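Local coordinates for glycoside hydrolase family 16 protein (Bacteroides ovatus, PDB 7KR6) that probably hydrolyses internal beta-glucosidic bonds of glucans as an endo-glucanase, and here holds a gluco-oligosaccharide carrying a 2-deoxy-2-fluoro sugar, at residues F129-D134 and L201-N206; N207-I210 and V215-H218. The protein carries 1 engineered substitution. All blocks are in the same frame, centred on the assembly; numbering follows the deposited sequence.

Contact 1: residues F129-D134 and L201-N206. With G2F (2-deoxy-2-fluoro-alpha-D-glucopyranose), chain C.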
ATOM      1  N   PHE A 129     -16.459   2.159  -0.167  1.00 16.23           N
ATOM      2  CA  PHE A 129     -17.487   1.279   0.412  1.00 16.63           C
ATOM      3  C   PHE A 129     -16.734   0.384   1.380  1.00 16.19           C
ATOM      4  O   PHE A 129     -15.844  -0.366   0.912  1.00 16.15           O
ATOM      5  CB  PHE A 129     -18.155   0.507  -0.728  1.00 16.78           C
ATOM      6  CG  PHE A 129     -19.050  -0.640  -0.327  1.00 18.42           C
ATOM      7  CD1 PHE A 129     -19.830  -0.594   0.835  1.00 19.13           C
ATOM      8  CD2 PHE A 129     -19.124  -1.761  -1.121  1.00 19.78           C
ATOM      9  CE1 PHE A 129     -20.662  -1.659   1.149  1.00 19.66           C
ATOM     10  CE2 PHE A 129     -19.968  -2.821  -0.824  1.00 18.27           C
ATOM     11  CZ  PHE A 129     -20.734  -2.759   0.327  1.00 18.59           C
ATOM     12  N   TRP A 130     -17.058   0.458   2.662  1.00 17.40           N
ATOM     13  CA  TRP A 130     -16.189  -0.162   3.677  1.00 17.48           C
ATOM     14  C   TRP A 130     -16.956  -0.473   4.962  1.00 17.06           C
ATOM     15  O   TRP A 130     -18.145  -0.233   5.025  1.00 16.63           O
ATOM     16  CB  TRP A 130     -14.989   0.753   3.884  1.00 17.60           C
ATOM     17  CG  TRP A 130     -15.246   2.182   4.244  1.00 16.03           C
ATOM     18  CD1 TRP A 130     -15.812   3.158   3.476  1.00 18.05           C
ATOM     19  CD2 TRP A 130     -14.723   2.850   5.396  1.00 17.23           C
ATOM     20  NE1 TRP A 130     -15.726   4.364   4.106  1.00 18.31           N
ATOM     21  CE2 TRP A 130     -15.068   4.203   5.282  1.00 17.66           C
ATOM     22  CE3 TRP A 130     -14.000   2.433   6.520  1.00 16.91           C
ATOM     23  CZ2 TRP A 130     -14.657   5.145   6.215  1.00 18.60           C
ATOM     24  CZ3 TRP A 130     -13.618   3.369   7.439  1.00 17.41           C
ATOM     25  CH2 TRP A 130     -13.943   4.699   7.295  1.00 18.24           C
ATOM     26  N   MET A 131     -16.256  -1.092   5.905  1.00 17.75           N
ATOM     27  CA  MET A 131     -16.879  -1.613   7.136  1.00 18.40           C
ATOM     28  C   MET A 131     -15.908  -1.403   8.283  1.00 17.89           C
ATOM     29  O   MET A 131     -14.674  -1.473   8.056  1.00 17.70           O
ATOM     30  CB  MET A 131     -17.210  -3.100   6.978  1.00 18.84           C
ATOM     31  CG  MET A 131     -18.235  -3.394   5.933  1.00 19.41           C
ATOM     32  SD  MET A 131     -18.290  -5.140   5.496  1.00 24.63           S
ATOM     33  CE  MET A 131     -18.290  -6.045   7.052  1.00 23.30           C
ATOM     34  N   MET A 132     -16.430  -1.165   9.488  1.00 18.18           N
ATOM     35  CA  MET A 132     -15.579  -1.211  10.705  1.00 17.34           C
ATOM     36  C   MET A 132     -16.288  -2.010  11.782  1.00 18.53           C
ATOM     37  O   MET A 132     -17.507  -2.157  11.722  1.00 18.83           O
ATOM     38  CB  MET A 132     -15.234   0.166  11.269  1.00 17.79           C
ATOM     39  CG  MET A 132     -14.211   0.947  10.426  1.00 17.96           C
ATOM     40  SD  MET A 132     -13.602   2.478  11.141  1.00 20.03           S
ATOM     41  CE  MET A 132     -14.919   3.613  10.768  1.00 19.51           C
ATOM     42  N   GLY A 133     -15.515  -2.488  12.737  1.00 19.90           N
ATOM     43  CA  GLY A 133     -16.081  -3.251  13.858  1.00 19.31           C
ATOM     44  C   GLY A 133     -17.062  -2.431  14.671  1.00 18.43           C
ATOM     45  O   GLY A 133     -16.798  -1.296  15.018  1.00 20.82           O
ATOM     46  N   ASP A 134     -18.215  -3.029  14.953  1.00 21.96           N
ATOM     47  CA  ASP A 134     -19.354  -2.392  15.685  1.00 21.25           C
ATOM     48  C   ASP A 134     -19.088  -2.525  17.189  1.00 24.58           C
ATOM     49  O   ASP A 134     -19.796  -3.315  17.847  1.00 27.52           O
ATOM     50  CB  ASP A 134     -20.651  -3.023  15.202  1.00 21.35           C
ATOM     51  CG  ASP A 134     -21.911  -2.328  15.699  1.00 25.31           C
ATOM     52  OD1 ASP A 134     -21.871  -1.101  15.836  1.00 26.28           O
ATOM     53  OD2 ASP A 134     -22.904  -3.056  15.990  1.00 28.42           O
ATOM     54  N   LEU A 201     -18.639  -8.481  -0.996  1.00 19.12           N
ATOM     55  CA  LEU A 201     -17.683  -9.051  -0.034  1.00 17.55           C
ATOM     56  C   LEU A 201     -18.272 -10.340   0.508  1.00 19.06           C
ATOM     57  O   LEU A 201     -19.367 -10.267   1.115  1.00 20.44           O
ATOM     58  CB  LEU A 201     -17.443  -8.089   1.126  1.00 17.79           C
ATOM     59  CG  LEU A 201     -16.584  -8.673   2.242  1.00 18.56           C
ATOM     60  CD1 LEU A 201     -15.127  -8.782   1.845  1.00 20.69           C
ATOM     61  CD2 LEU A 201     -16.709  -7.865   3.489  1.00 18.29           C
ATOM     62  N   ASP A 202     -17.557 -11.429   0.319  1.00 19.32           N
ATOM     63  CA  ASP A 202     -17.823 -12.726   0.978  1.00 20.23           C
ATOM     64  C   ASP A 202     -16.972 -12.770   2.239  1.00 20.95           C
ATOM     65  O   ASP A 202     -15.785 -12.381   2.208  1.00 21.18           O
ATOM     66  CB  ASP A 202     -17.502 -13.881   0.054  1.00 20.57           C
ATOM     67  CG  ASP A 202     -18.566 -14.157  -0.982  1.00 27.44           C
ATOM     68  OD1 ASP A 202     -19.709 -14.510  -0.570  1.00 28.91           O
ATOM     69  OD2 ASP A 202     -18.232 -14.097  -2.176  1.00 25.69           O
ATOM     70  N   TRP A 203     -17.509 -13.310   3.320  1.00 21.28           N
ATOM     71  CA  TRP A 203     -16.828 -13.263   4.627  1.00 18.30           C
ATOM     72  C   TRP A 203     -17.183 -14.563   5.355  1.00 21.66           C
ATOM     73  O   TRP A 203     -18.389 -14.827   5.513  1.00 21.56           O
ATOM     74  CB  TRP A 203     -17.306 -12.033   5.378  1.00 20.02           C
ATOM     75  CG  TRP A 203     -16.780 -11.843   6.759  1.00 17.56           C
ATOM     76  CD1 TRP A 203     -15.725 -12.429   7.392  1.00 17.60           C
ATOM     77  CD2 TRP A 203     -17.313 -10.870   7.659  1.00 18.27           C
ATOM     78  NE1 TRP A 203     -15.543 -11.851   8.615  1.00 20.84           N
ATOM     79  CE2 TRP A 203     -16.534 -10.920   8.828  1.00 18.34           C
ATOM     80  CE3 TRP A 203     -18.375  -9.972   7.578  1.00 19.51           C
ATOM     81  CZ2 TRP A 203     -16.791 -10.079   9.915  1.00 20.04           C
ATOM     82  CZ3 TRP A 203     -18.636  -9.145   8.657  1.00 19.53           C
ATOM     83  CH2 TRP A 203     -17.839  -9.196   9.810  1.00 21.77           C
ATOM     84  N   ASP A 204     -16.166 -15.347   5.663  1.00 21.70           N
ATOM     85  CA  ASP A 204     -16.322 -16.534   6.547  1.00 22.87           C
ATOM     86  C   ASP A 204     -15.166 -16.547   7.532  1.00 22.09           C
ATOM     87  O   ASP A 204     -14.404 -15.592   7.553  1.00 22.07           O
ATOM     88  CB  ASP A 204     -16.479 -17.805   5.722  1.00 23.97           C
ATOM     89  CG  ASP A 204     -15.246 -18.284   4.959  1.00 29.06           C
ATOM     90  OD1 ASP A 204     -14.145 -17.802   5.214  1.00 23.59           O
ATOM     91  OD2 ASP A 204     -15.410 -19.225   4.127  1.00 32.71           O
ATOM     92  N   GLU A 205     -15.007 -17.613   8.323  1.00 21.72           N
ATOM     93  CA  GLU A 205     -13.961 -17.631   9.366  1.00 22.60           C
ATOM     94  C   GLU A 205     -12.550 -17.647   8.764  1.00 19.72           C
ATOM     95  O   GLU A 205     -11.632 -17.366   9.527  1.00 22.88           O
ATOM     96  CB  GLU A 205     -14.174 -18.784  10.359  1.00 25.39           C
ATOM     97  CG  GLU A 205     -14.034 -20.147   9.745  1.00 30.07           C
ATOM     98  CD  GLU A 205     -14.442 -21.283  10.677  1.00 39.32           C
ATOM     99  OE1 GLU A 205     -14.760 -20.992  11.827  1.00 45.99           O
ATOM    100  OE2 GLU A 205     -14.447 -22.435  10.231  1.00 46.86           O
ATOM    101  N   ASN A 206     -12.389 -17.950   7.467  1.00 20.99           N
ATOM    102  CA  ASN A 206     -11.072 -18.090   6.832  1.00 21.85           C
ATOM    103  C   ASN A 206     -10.752 -16.915   5.908  1.00 20.16           C
ATOM    104  O   ASN A 206      -9.600 -16.517   5.880  1.00 19.85           O
ATOM    105  CB  ASN A 206     -10.976 -19.403   6.067  1.00 23.11           C
ATOM    106  CG  ASN A 206     -11.018 -20.582   7.015  1.00 27.70           C
ATOM    107  OD1 ASN A 206     -11.832 -21.490   6.852  1.00 34.28           O
ATOM    108  ND2 ASN A 206     -10.284 -20.483   8.100  1.00 25.81           N
TER
HETATM  109  C1  G2F C   1      -9.796   2.448   5.415  1.00 17.26           C
HETATM  110  C2  G2F C   1      -8.952   3.495   6.057  1.00 18.10           C
HETATM  111  C3  G2F C   1      -9.765   4.718   6.429  1.00 17.79           C
HETATM  112  C4  G2F C   1     -10.395   5.255   5.169  1.00 16.81           C
HETATM  113  C5  G2F C   1     -11.309   4.121   4.608  1.00 17.43           C
HETATM  114  C6  G2F C   1     -12.131   4.448   3.384  1.00 18.70           C
HETATM  115  O3  G2F C   1      -8.938   5.682   7.071  1.00 18.78           O
HETATM  116  O4  G2F C   1     -11.136   6.477   5.519  1.00 18.64           O
HETATM  117  O5  G2F C   1     -10.563   2.927   4.299  1.00 18.90           O
HETATM  118  O6  G2F C   1     -11.264   5.034   2.341  1.00 19.33           O
HETATM  119  F2  G2F C   1      -8.246   2.905   7.149  1.00 20.54           F

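Contact 2: residues N207-I210 and V215-H218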
ATOM      1  N   ASN A 207     -11.729 -16.421   5.164  1.00 20.09           N
ATOM      2  CA  ASN A 207     -11.471 -15.526   4.003  1.00 19.87           C
ATOM      3  C   ASN A 207     -12.407 -14.336   3.928  1.00 18.98           C
ATOM      4  O   ASN A 207     -13.621 -14.416   4.220  1.00 20.40           O
ATOM      5  CB  ASN A 207     -11.590 -16.314   2.701  1.00 20.37           C
ATOM      6  CG  ASN A 207     -10.582 -17.443   2.613  1.00 23.84           C
ATOM      7  OD1 ASN A 207     -10.969 -18.617   2.479  1.00 33.17           O
ATOM      8  ND2 ASN A 207      -9.318 -17.116   2.672  1.00 20.76           N
ATOM      9  N   LEU A 208     -11.828 -13.213   3.475  1.00 19.34           N
ATOM     10  CA  LEU A 208     -12.578 -12.054   2.961  1.00 18.14           C
ATOM     11  C   LEU A 208     -12.336 -12.022   1.455  1.00 17.67           C
ATOM     12  O   LEU A 208     -11.166 -11.907   1.074  1.00 19.19           O
ATOM     13  CB  LEU A 208     -12.033 -10.790   3.624  1.00 19.37           C
ATOM     14  CG  LEU A 208     -12.332 -10.651   5.108  1.00 19.51           C
ATOM     15  CD1 LEU A 208     -11.572  -9.469   5.658  1.00 19.50           C
ATOM     16  CD2 LEU A 208     -13.827 -10.492   5.381  1.00 20.11           C
ATOM     17  N   THR A 209     -13.369 -12.181   0.638  1.00 17.81           N
ATOM     18  CA  THR A 209     -13.197 -12.200  -0.826  1.00 19.02           C
ATOM     19  C   THR A 209     -14.013 -11.084  -1.414  1.00 17.92           C
ATOM     20  O   THR A 209     -15.239 -11.049  -1.219  1.00 18.52           O
ATOM     21  CB  THR A 209     -13.592 -13.537  -1.431  1.00 19.04           C
ATOM     22  OG1 THR A 209     -12.711 -14.487  -0.870  1.00 21.37           O
ATOM     23  CG2 THR A 209     -13.553 -13.493  -2.950  1.00 19.89           C
ATOM     24  N   ILE A 210     -13.351 -10.166  -2.113  1.00 18.28           N
ATOM     25  CA  ILE A 210     -13.972  -9.051  -2.833  1.00 18.32           C
ATOM     26  C   ILE A 210     -14.242  -9.449  -4.286  1.00 17.99           C
ATOM     27  O   ILE A 210     -13.318  -9.993  -4.925  1.00 18.27           O
ATOM     28  CB  ILE A 210     -13.086  -7.782  -2.717  1.00 20.06           C
ATOM     29  CG1 ILE A 210     -12.958  -7.262  -1.274  1.00 20.86           C
ATOM     30  CG2 ILE A 210     -13.678  -6.717  -3.585  1.00 19.34           C
ATOM     31  CD1 ILE A 210     -11.933  -7.960  -0.435  1.00 19.89           C
ATOM     32  N   VAL A 215     -17.056 -10.927 -10.578  1.00 19.25           N
ATOM     33  CA  VAL A 215     -15.727 -11.485 -10.892  1.00 19.73           C
ATOM     34  C   VAL A 215     -14.858 -11.321  -9.636  1.00 20.42           C
ATOM     35  O   VAL A 215     -14.658 -10.158  -9.197  1.00 20.44           O
ATOM     36  CB  VAL A 215     -15.113 -10.814 -12.134  1.00 21.20           C
ATOM     37  CG1 VAL A 215     -13.742 -11.364 -12.447  1.00 21.75           C
ATOM     38  CG2 VAL A 215     -16.034 -10.968 -13.343  1.00 21.77           C
ATOM     39  N   LYS A 216     -14.336 -12.407  -9.114  1.00 20.48           N
ATOM     40  CA  LYS A 216     -13.536 -12.361  -7.872  1.00 21.21           C
ATOM     41  C   LYS A 216     -12.280 -11.537  -8.168  1.00 21.44           C
ATOM     42  O   LYS A 216     -11.577 -11.754  -9.201  1.00 23.62           O
ATOM     43  CB  LYS A 216     -13.325 -13.770  -7.346  1.00 23.10           C
ATOM     44  CG  LYS A 216     -14.642 -14.406  -6.897  1.00 25.00           C
ATOM     45  CD  LYS A 216     -14.514 -15.758  -6.291  1.00 27.66           C
ATOM     46  CE  LYS A 216     -15.876 -16.208  -5.809  1.00 27.75           C
ATOM     47  NZ  LYS A 216     -15.769 -17.517  -5.144  1.00 29.96           N
ATOM     48  N   PHE A 217     -12.029 -10.574  -7.285  1.00 19.38           N
ATOM     49  CA  PHE A 217     -10.959  -9.549  -7.384  1.00 19.31           C
ATOM     50  C   PHE A 217      -9.789  -9.865  -6.452  1.00 20.01           C
ATOM     51  O   PHE A 217      -8.631  -9.858  -6.905  1.00 19.86           O
ATOM     52  CB  PHE A 217     -11.550  -8.189  -7.089  1.00 18.31           C
ATOM     53  CG  PHE A 217     -10.605  -7.031  -7.216  1.00 18.06           C
ATOM     54  CD1 PHE A 217     -10.138  -6.637  -8.458  1.00 18.31           C
ATOM     55  CD2 PHE A 217     -10.176  -6.344  -6.081  1.00 16.94           C
ATOM     56  CE1 PHE A 217      -9.308  -5.535  -8.577  1.00 19.03           C
ATOM     57  CE2 PHE A 217      -9.341  -5.249  -6.211  1.00 19.66           C
ATOM     58  CZ  PHE A 217      -8.907  -4.848  -7.451  1.00 21.30           C
ATOM     59  N   HIS A 218     -10.041 -10.185  -5.186  1.00 18.29           N
ATOM     60  CA  HIS A 218      -8.950 -10.471  -4.221  1.00 19.13           C
ATOM     61  C   HIS A 218      -9.512 -11.211  -3.002  1.00 18.92           C
ATOM     62  O   HIS A 218     -10.686 -10.968  -2.665  1.00 19.27           O
ATOM     63  CB  HIS A 218      -8.240  -9.191  -3.780  1.00 19.31           C
ATOM     64  CG  HIS A 218      -7.023  -9.484  -2.993  1.00 20.13           C
ATOM     65  ND1 HIS A 218      -5.938 -10.132  -3.533  1.00 19.94           N
ATOM     66  CD2 HIS A 218      -6.704  -9.214  -1.716  1.00 21.35           C
ATOM     67  CE1 HIS A 218      -5.011 -10.258  -2.598  1.00 20.76           C
ATOM     68  NE2 HIS A 218      -5.459  -9.714  -1.476  1.00 21.35           N
TER

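Contact 1: residues F129-D134 and L201-N206
Met131 reaches from strand 125-133 to two side chains of strand 197-203, its sulfur against Leu201 and its methyl against Trp203. The chain runs straight out to SD with chi2 at 166°, then turns at chi3 (46°), which swings CE away from Leu201 and onto the indole. Met131 SD lies 3.7 Å from Leu201 CD2. Met131 CE stands 3.5 Å from Trp203 CZ3, meeting the six-membered ring obliquely. Trp203 is held from its other end: NE1 donates to the carbonyl of Phe228, while Tyr109 packs edge-to-face against the ring. No hydrogen bond links the two segments; their backbones belong to the two opposed layers of the beta-sandwich characteristic of family 16.

Strand alternation turns the neighbouring Trp130 to the sugar-binding side. G2F C6 sits 3.4 Å above the indole plane, over its centre, and G2F C5 lies 3.7 Å from Trp130 CE3, a CH-pi platform of the kind common in carbohydrate-binding clefts. NE1 of Trp130 is bonded to Asn237 OD1, which should restrain the ring's rotation beneath the sugar. The chemistry thus divides by face: apolar van der Waals packing of thioether, leucine and indole in the buried interior, CH-pi stacking on the sugar in the cleft.

Contact 2: residues N207-I210 and V215-H218
Ile210 on strand 207-212 faces both Phe217 and His218 of strand 215-221, the signature of a classic beta bulge in this antiparallel hairpin. The short strand axes meet at 121° between their N-to-C directions, well short of a straight antiparallel pair.

Entering along 215-218, Val215 turns its side chain away from the partner strand. Lys216 makes the first side-chain contact: its extended aliphatic chain crosses that of Thr209, with CD 4.1 Å from Thr209 CG2. The hydroxyl of Thr209 is engaged elsewhere, hydrogen-bonded to Thr219 OG1, while its methyl branch serves this packing.

At Phe217 the bulge begins. Its amide N donates to Ile210 O at 2.8 Å, in the carbonyl plane, and the backbone psi of -48° departs from the extended conformation, as expected at the first bulge position. The ring, with CG anti to the backbone N, leads away from residues 207-210, onto Val165 and Thr167 of strand 164-171 and against Ile212 further along the partner strand, and Tyr183 meets it edge-to-face; Ile210 CG2 approaches it obliquely.

His218 follows as the second bulge residue and shares the same acceptor: its N donates to Ile210 O over a longer 3.3 Å, tilted 17° from the carbonyl plane. Its imidazole stacks on Tyr183, and His218 also packs against Gln181 of the second subunit. His218 O takes the return bond from Ile210 N at 2.8 Å, and the same oxygen receives a CA-H...O contact from Thr209 CA at 3.3 Å.

Overall arrangement
Contact 1 closes where contact 2 opens, their centres 11 Å apart: residues 204-206 form the turn between strands 197-203 and 207-212, and Asp204 OD1 accepts from the amides of Asn206 and Asn207. Asp202 N to Thr209 O, at 2.8 Å, is a probable hydrogen bond, while Trp203 CD1 packs 3.4 Å from Leu208 CD2. Contact 1 joins the sandwich layers and includes Trp130 and Met132 of the glycan pocket; contact 2 extends the layer of strand 197-203 by two neighbouring strands, whose Leu208, Ile210 and Phe217 also pack on strand 164-171, and His218 touches Gln181 of the second subunit. The Ile210 side chain lies about 12 Å from G2F (nearest atoms), not in contact.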